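Local coordinates for tetratricopeptide TPR_2 repeat protein (Thermobaculum terrenum, PDB 5DJS), which is a tetratricopeptide-repeat protein with a family 41 glycosyltransferase region of the GT-B clan, and holds uridine-5'-diphosphate in a pocket of its C-terminal half, at residues A131-A136 with D294-E299; G116-L121 with A270-G275. The protein carries 1 engineered substitution. All coordinates share one frame; numbering follows the deposited sequence.

Contact 1: A131-A136 with D294-E299; sequences ARHILA and DELYTE
H133 reaches from helix 129-143 to the backbone of L296 in the loop that leads into strand 300-304. Its CB points at that loop. CG is anti to the backbone N (chi1 178°), which carries the imidazole out toward the loop. The atom CG lies 4.4 Å from CD2 of L296, a looser touch between side chains. Next along the ring, ND1 comes to 3.2 Å from the carbonyl O of L296. CE1 meets two carbonyl oxygens on the same side of the ring, 3.5 Å from O of L296 and 3.7 Å from O of E295. NE2 is near that same O of E295, which lies obliquely to the ring. L296 CA lies over one ring face, offset toward the rim, in a CH-pi contact 4.1 Å from the H133 ring centroid and 20° off the normal. The short 3-10 segment 294-296 meets the histidine mainly through its backbone. L296 itself packs on P129 at the start of the same helix, and T298 on L137 further along it. The patch is small and partly buried. It rests mostly on van der Waals and CH-pi contact. The carbonyl oxygens sit above one face of the imidazole, and their electrostatic pull on it is probably modest.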
ATOM      1  N   ALA A 131      15.628  11.701   7.407  1.00 59.22           N
ATOM      2  CA  ALA A 131      15.801  11.841   5.954  1.00 53.81           C
ATOM      3  C   ALA A 131      14.485  11.777   5.200  1.00 53.48           C
ATOM      4  O   ALA A 131      14.267  12.547   4.264  1.00 58.44           O
ATOM      5  CB  ALA A 131      16.745  10.775   5.426  1.00 53.08           C
ATOM      6  N   ARG A 132      13.613  10.863   5.612  1.00 52.80           N
ATOM      7  CA  ARG A 132      12.306  10.676   4.969  1.00 52.60           C
ATOM      8  C   ARG A 132      11.409  11.883   5.188  1.00 51.95           C
ATOM      9  O   ARG A 132      10.805  12.390   4.249  1.00 54.07           O
ATOM     10  CB  ARG A 132      11.598   9.449   5.543  1.00 52.73           C
ATOM     11  CG  ARG A 132      12.308   8.141   5.280  1.00 52.54           C
ATOM     12  CD  ARG A 132      11.929   7.094   6.306  1.00 52.09           C
ATOM     13  NE  ARG A 132      12.514   5.813   5.949  1.00 53.27           N
ATOM     14  CZ  ARG A 132      12.250   4.660   6.546  1.00 57.79           C
ATOM     15  NH1 ARG A 132      11.390   4.591   7.564  1.00 60.51           N
ATOM     16  NH2 ARG A 132      12.856   3.557   6.112  1.00 60.74           N
ATOM     17  N   HIS A 133      11.325  12.303   6.450  1.00 49.19           N
ATOM     18  CA  HIS A 133      10.607  13.500   6.890  1.00 49.48           C
ATOM     19  C   HIS A 133      10.954  14.742   6.047  1.00 53.57           C
ATOM     20  O   HIS A 133      10.063  15.416   5.511  1.00 51.22           O
ATOM     21  CB  HIS A 133      10.962  13.728   8.362  1.00 48.33           C
ATOM     22  CG  HIS A 133      10.352  14.949   8.970  1.00 50.83           C
ATOM     23  ND1 HIS A 133       9.008  15.239   8.877  1.00 53.20           N
ATOM     24  CD2 HIS A 133      10.898  15.925   9.732  1.00 52.75           C
ATOM     25  CE1 HIS A 133       8.754  16.355   9.538  1.00 55.10           C
ATOM     26  NE2 HIS A 133       9.884  16.792  10.065  1.00 56.62           N
ATOM     27  N   ILE A 134      12.254  15.008   5.926  1.00 56.22           N
ATOM     28  CA  ILE A 134      12.771  16.153   5.172  1.00 57.09           C
ATOM     29  C   ILE A 134      12.351  16.098   3.705  1.00 56.19           C
ATOM     30  O   ILE A 134      11.860  17.088   3.145  1.00 56.62           O
ATOM     31  CB  ILE A 134      14.309  16.259   5.310  1.00 58.57           C
ATOM     32  CG1 ILE A 134      14.643  16.896   6.668  1.00 62.00           C
ATOM     33  CG2 ILE A 134      14.924  17.084   4.182  1.00 56.85           C
ATOM     34  CD1 ILE A 134      16.078  16.716   7.108  1.00 64.71           C
ATOM     35  N   LEU A 135      12.538  14.942   3.086  1.00 50.71           N
ATOM     36  CA  LEU A 135      12.132  14.784   1.697  1.00 47.48           C
ATOM     37  C   LEU A 135      10.623  15.011   1.511  1.00 44.85           C
ATOM     38  O   LEU A 135      10.206  15.547   0.494  1.00 45.14           O
ATOM     39  CB  LEU A 135      12.546  13.413   1.169  1.00 46.66           C
ATOM     40  CG  LEU A 135      12.340  13.172  -0.324  1.00 47.70           C
ATOM     41  CD1 LEU A 135      13.304  14.020  -1.150  1.00 50.08           C
ATOM     42  CD2 LEU A 135      12.515  11.698  -0.640  1.00 46.49           C
ATOM     43  N   ALA A 136       9.811  14.613   2.490  1.00 43.28           N
ATOM     44  CA  ALA A 136       8.348  14.771   2.395  1.00 42.59           C
ATOM     45  C   ALA A 136       7.945  16.241   2.450  1.00 41.03           C
ATOM     46  O   ALA A 136       7.184  16.723   1.600  1.00 37.84           O
ATOM     47  CB  ALA A 136       7.662  14.015   3.510  1.00 43.38           C
ATOM     48  N   ASP A 294       5.444  12.686  17.090  1.00 56.21           N
ATOM     49  CA  ASP A 294       4.566  13.712  16.516  1.00 56.47           C
ATOM     50  C   ASP A 294       5.285  14.773  15.694  1.00 54.46           C
ATOM     51  O   ASP A 294       4.760  15.232  14.681  1.00 53.09           O
ATOM     52  CB  ASP A 294       3.754  14.393  17.629  1.00 57.06           C
ATOM     53  CG  ASP A 294       2.766  13.457  18.266  1.00 55.10           C
ATOM     54  OD1 ASP A 294       3.196  12.546  19.009  1.00 56.41           O
ATOM     55  OD2 ASP A 294       1.560  13.614  17.989  1.00 52.28           O
ATOM     56  N   GLU A 295       6.468  15.173  16.152  1.00 54.88           N
ATOM     57  CA  GLU A 295       7.334  16.106  15.413  1.00 55.50           C
ATOM     58  C   GLU A 295       7.616  15.663  13.958  1.00 55.81           C
ATOM     59  O   GLU A 295       7.846  16.509  13.085  1.00 56.39           O
ATOM     60  CB  GLU A 295       8.650  16.348  16.175  1.00 59.55           C
ATOM     61  CG  GLU A 295       9.395  15.076  16.603  1.00 65.58           C
ATOM     62  CD  GLU A 295      10.861  15.304  16.907  1.00 67.36           C
ATOM     63  OE1 GLU A 295      11.172  16.293  17.607  1.00 70.36           O
ATOM     64  OE2 GLU A 295      11.695  14.483  16.454  1.00 65.89           O
ATOM     65  N   LEU A 296       7.576  14.349  13.698  1.00 51.01           N
ATOM     66  CA  LEU A 296       7.735  13.814  12.340  1.00 48.76           C
ATOM     67  C   LEU A 296       6.526  14.008  11.411  1.00 45.78           C
ATOM     68  O   LEU A 296       6.613  13.677  10.217  1.00 47.87           O
ATOM     69  CB  LEU A 296       8.091  12.316  12.385  1.00 49.96           C
ATOM     70  CG  LEU A 296       9.345  11.895  13.168  1.00 48.70           C
ATOM     71  CD1 LEU A 296       9.499  10.384  13.134  1.00 46.81           C
ATOM     72  CD2 LEU A 296      10.595  12.572  12.623  1.00 48.57           C
ATOM     73  N   TYR A 297       5.420  14.549  11.926  1.00 41.37           N
ATOM     74  CA  TYR A 297       4.175  14.662  11.161  1.00 40.27           C
ATOM     75  C   TYR A 297       3.625  16.078  11.171  1.00 38.61           C
ATOM     76  O   TYR A 297       3.455  16.677  12.234  1.00 35.65           O
ATOM     77  CB  TYR A 297       3.123  13.717  11.757  1.00 41.11           C
ATOM     78  CG  TYR A 297       3.472  12.257  11.608  1.00 40.85           C
ATOM     79  CD1 TYR A 297       4.415  11.654  12.451  1.00 41.53           C
ATOM     80  CD2 TYR A 297       2.883  11.478  10.616  1.00 40.70           C
ATOM     81  CE1 TYR A 297       4.763  10.317  12.310  1.00 41.41           C
ATOM     82  CE2 TYR A 297       3.221  10.135  10.463  1.00 43.92           C
ATOM     83  CZ  TYR A 297       4.158   9.551  11.316  1.00 42.10           C
ATOM     84  OH  TYR A 297       4.495   8.219  11.171  1.00 37.81           O
ATOM     85  N   THR A 298       3.340  16.607   9.982  1.00 39.34           N
ATOM     86  CA  THR A 298       2.600  17.869   9.852  1.00 38.62           C
ATOM     87  C   THR A 298       1.169  17.705  10.355  1.00 38.33           C
ATOM     88  O   THR A 298       0.624  18.605  10.981  1.00 38.99           O
ATOM     89  CB  THR A 298       2.521  18.345   8.398  1.00 37.57           C
ATOM     90  OG1 THR A 298       2.055  17.265   7.579  1.00 34.53           O
ATOM     91  CG2 THR A 298       3.882  18.849   7.916  1.00 38.67           C
ATOM     92  N   GLU A 299       0.576  16.551  10.075  1.00 37.15           N
ATOM     93  CA  GLU A 299      -0.760  16.233  10.561  1.00 39.57           C
ATOM     94  C   GLU A 299      -0.735  16.047  12.082  1.00 43.07           C
ATOM     95  O   GLU A 299       0.314  15.717  12.654  1.00 45.79           O
ATOM     96  CB  GLU A 299      -1.294  14.929   9.936  1.00 39.86           C
ATOM     97  CG  GLU A 299      -1.179  14.799   8.419  1.00 38.62           C
ATOM     98  CD  GLU A 299       0.101  14.108   7.944  1.00 36.39           C
ATOM     99  OE1 GLU A 299       1.074  13.981   8.717  1.00 35.07           O
ATOM    100  OE2 GLU A 299       0.151  13.721   6.772  1.00 32.77           O
TER

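Contact 2: G116-L121 with A270-G275; sequences GLYVAL and AINTTG
The Y118 ring points its hydroxyl edge at segment 270-275, and the carbonyl O of T273 lies at that edge, near the ring plane. N272 comes in obliquely to the ring. Its amide plane is turned about 30° from the ring, and the two side chains cross at about a right angle. H122 and H247 make edge-to-face ring contacts with the tyrosine. The side chains of R132 and A136 on helix 129-143 also touch Y118.

A clear hydrogen bond joins the segments. Y118 OH donates to T273 O at 2.6 Å. The bond lies in the carbonyl plane, on a lone pair, with a C=O...donor angle of 139°. A chi1 near 180° sets CG of Y118 opposite the backbone N and turns the ring off helix 111-120 toward the loop. CB of N272 is also near this hydroxyl. The methyl CG2 of T273 is 3.6 Å from Y118 OH.

This buried contact joins the last turns of helix 111-120 to the loop between strands 263-266 and 281-285. Those strands are neighbours in the six-stranded parallel sheet of the N-terminal Rossmann-like half of the GT-B fold. On helix 111-120, L117 and A120 touch helix 93-106.

T273 also opens an ST turn. Its OG1 accepts from G275 N at 3.0 Å, with an N-H...acceptor angle of 157°. The same oxygen is hydrogen-bonded to E299 and T298, so this hydroxyl is tied to the loop before strand 300-304. G275 has a positive phi of 89°, a backbone shape readily adopted by glycine.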
ATOM      1  N   GLY A 116       7.409   8.996  -5.385  1.00 44.63           N
ATOM      2  CA  GLY A 116       7.929   7.646  -5.574  1.00 43.47           C
ATOM      3  C   GLY A 116       9.203   7.426  -4.791  1.00 43.18           C
ATOM      4  O   GLY A 116       9.354   6.411  -4.109  1.00 43.00           O
ATOM      5  N   LEU A 117      10.108   8.400  -4.878  1.00 42.69           N
ATOM      6  CA  LEU A 117      11.352   8.387  -4.107  1.00 41.41           C
ATOM      7  C   LEU A 117      11.056   8.352  -2.606  1.00 38.19           C
ATOM      8  O   LEU A 117      11.572   7.483  -1.901  1.00 39.20           O
ATOM      9  CB  LEU A 117      12.223   9.597  -4.474  1.00 41.90           C
ATOM     10  CG  LEU A 117      13.548   9.776  -3.733  1.00 42.24           C
ATOM     11  CD1 LEU A 117      14.474   8.593  -3.958  1.00 44.59           C
ATOM     12  CD2 LEU A 117      14.215  11.064  -4.173  1.00 42.10           C
ATOM     13  N   TYR A 118      10.214   9.267  -2.129  1.00 34.97           N
ATOM     14  CA  TYR A 118       9.767   9.271  -0.717  1.00 34.79           C
ATOM     15  C   TYR A 118       9.239   7.912  -0.254  1.00 34.93           C
ATOM     16  O   TYR A 118       9.658   7.411   0.792  1.00 34.44           O
ATOM     17  CB  TYR A 118       8.691  10.337  -0.493  1.00 34.18           C
ATOM     18  CG  TYR A 118       8.101  10.397   0.906  1.00 34.51           C
ATOM     19  CD1 TYR A 118       8.917  10.377   2.041  1.00 34.46           C
ATOM     20  CD2 TYR A 118       6.718  10.521   1.092  1.00 33.73           C
ATOM     21  CE1 TYR A 118       8.365  10.448   3.318  1.00 35.38           C
ATOM     22  CE2 TYR A 118       6.162  10.601   2.358  1.00 33.80           C
ATOM     23  CZ  TYR A 118       6.980  10.564   3.466  1.00 34.63           C
ATOM     24  OH  TYR A 118       6.417  10.665   4.717  1.00 34.75           O
ATOM     25  N   VAL A 119       8.333   7.331  -1.041  1.00 34.29           N
ATOM     26  CA  VAL A 119       7.815   5.983  -0.787  1.00 35.08           C
ATOM     27  C   VAL A 119       8.945   4.954  -0.751  1.00 36.47           C
ATOM     28  O   VAL A 119       9.060   4.191   0.206  1.00 37.76           O
ATOM     29  CB  VAL A 119       6.790   5.567  -1.862  1.00 34.07           C
ATOM     30  CG1 VAL A 119       6.488   4.071  -1.815  1.00 33.26           C
ATOM     31  CG2 VAL A 119       5.518   6.373  -1.689  1.00 33.95           C
ATOM     32  N   ALA A 120       9.774   4.963  -1.793  1.00 37.65           N
ATOM     33  CA  ALA A 120      10.854   3.987  -1.967  1.00 38.53           C
ATOM     34  C   ALA A 120      11.793   3.898  -0.769  1.00 41.97           C
ATOM     35  O   ALA A 120      12.245   2.805  -0.424  1.00 47.56           O
ATOM     36  CB  ALA A 120      11.650   4.299  -3.223  1.00 37.90           C
ATOM     37  N   LEU A 121      12.075   5.040  -0.137  1.00 43.52           N
ATOM     38  CA  LEU A 121      12.946   5.095   1.048  1.00 44.11           C
ATOM     39  C   LEU A 121      12.480   4.195   2.206  1.00 42.34           C
ATOM     40  O   LEU A 121      13.290   3.733   3.000  1.00 42.83           O
ATOM     41  CB  LEU A 121      13.108   6.552   1.535  1.00 46.44           C
ATOM     42  CG  LEU A 121      14.303   7.366   1.019  1.00 47.17           C
ATOM     43  CD1 LEU A 121      14.459   7.321  -0.488  1.00 47.99           C
ATOM     44  CD2 LEU A 121      14.201   8.809   1.496  1.00 46.98           C
ATOM     45  N   ALA A 270      -1.662   5.393   4.610  1.00 40.46           N
ATOM     46  CA  ALA A 270      -0.564   6.167   5.145  1.00 41.01           C
ATOM     47  C   ALA A 270       0.320   5.288   6.000  1.00 41.23           C
ATOM     48  O   ALA A 270      -0.173   4.557   6.849  1.00 41.01           O
ATOM     49  CB  ALA A 270      -1.087   7.343   5.952  1.00 41.26           C
ATOM     50  N   ILE A 271       1.616   5.326   5.700  1.00 44.24           N
ATOM     51  CA  ILE A 271       2.690   4.775   6.550  1.00 44.71           C
ATOM     52  C   ILE A 271       3.607   5.861   7.114  1.00 40.06           C
ATOM     53  O   ILE A 271       4.534   5.568   7.874  1.00 40.29           O
ATOM     54  CB  ILE A 271       3.564   3.755   5.779  1.00 47.79           C
ATOM     55  CG1 ILE A 271       4.143   4.380   4.503  1.00 49.38           C
ATOM     56  CG2 ILE A 271       2.751   2.506   5.445  1.00 49.11           C
ATOM     57  CD1 ILE A 271       5.350   3.655   3.964  1.00 52.27           C
ATOM     58  N   ASN A 272       3.371   7.106   6.714  1.00 38.34           N
ATOM     59  CA  ASN A 272       4.129   8.252   7.213  1.00 38.80           C
ATOM     60  C   ASN A 272       3.364   9.535   6.834  1.00 39.29           C
ATOM     61  O   ASN A 272       2.307   9.478   6.186  1.00 39.11           O
ATOM     62  CB  ASN A 272       5.556   8.227   6.600  1.00 38.39           C
ATOM     63  CG  ASN A 272       6.644   8.927   7.443  1.00 37.99           C
ATOM     64  OD1 ASN A 272       7.771   8.975   7.000  1.00 40.08           O
ATOM     65  ND2 ASN A 272       6.340   9.435   8.627  1.00 39.45           N
ATOM     66  N   THR A 273       3.886  10.688   7.232  1.00 38.41           N
ATOM     67  CA  THR A 273       3.272  11.962   6.921  1.00 38.40           C
ATOM     68  C   THR A 273       3.156  12.180   5.427  1.00 38.67           C
ATOM     69  O   THR A 273       3.980  11.677   4.652  1.00 41.00           O
ATOM     70  CB  THR A 273       4.058  13.132   7.561  1.00 40.20           C
ATOM     71  OG1 THR A 273       3.283  14.335   7.464  1.00 44.13           O
ATOM     72  CG2 THR A 273       5.457  13.331   6.912  1.00 39.84           C
ATOM     73  N   THR A 274       2.121  12.918   5.032  1.00 38.14           N
ATOM     74  CA  THR A 274       2.024  13.478   3.687  1.00 38.24           C
ATOM     75  C   THR A 274       3.023  14.623   3.479  1.00 39.72           C
ATOM     76  O   THR A 274       3.356  14.956   2.338  1.00 37.28           O
ATOM     77  CB  THR A 274       0.628  14.058   3.414  1.00 39.67           C
ATOM     78  OG1 THR A 274       0.292  15.017   4.437  1.00 39.34           O
ATOM     79  CG2 THR A 274      -0.421  12.942   3.361  1.00 39.58           C
ATOM     80  N   GLY A 275       3.442  15.245   4.588  1.00 38.87           N
ATOM     81  CA  GLY A 275       4.313  16.398   4.577  1.00 39.16           C
ATOM     82  C   GLY A 275       3.570  17.720   4.486  1.00 39.36           C
ATOM     83  O   GLY A 275       4.198  18.784   4.633  1.00 39.78           O
TER

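The centres of contact 1 and contact 2 lie about 9 Å apart. Helices 111-120 and 129-143 follow each other in the chain, and each supplies one segment. The other segments come from successive loops, one before strand 281-285 and one before strand 300-304, both strands of the six-stranded parallel sheet. Along the chain the order is 116-121, 131-136, 270-275, 294-299, so the contacts cross. They also touch: E299 of contact 1 probably hydrogen-bonds T274 of contact 2 through OE2, while R132 O touches CE1 of Y118. Two consecutive helices are thereby joined to neighbouring loops of the N-terminal GT-B half.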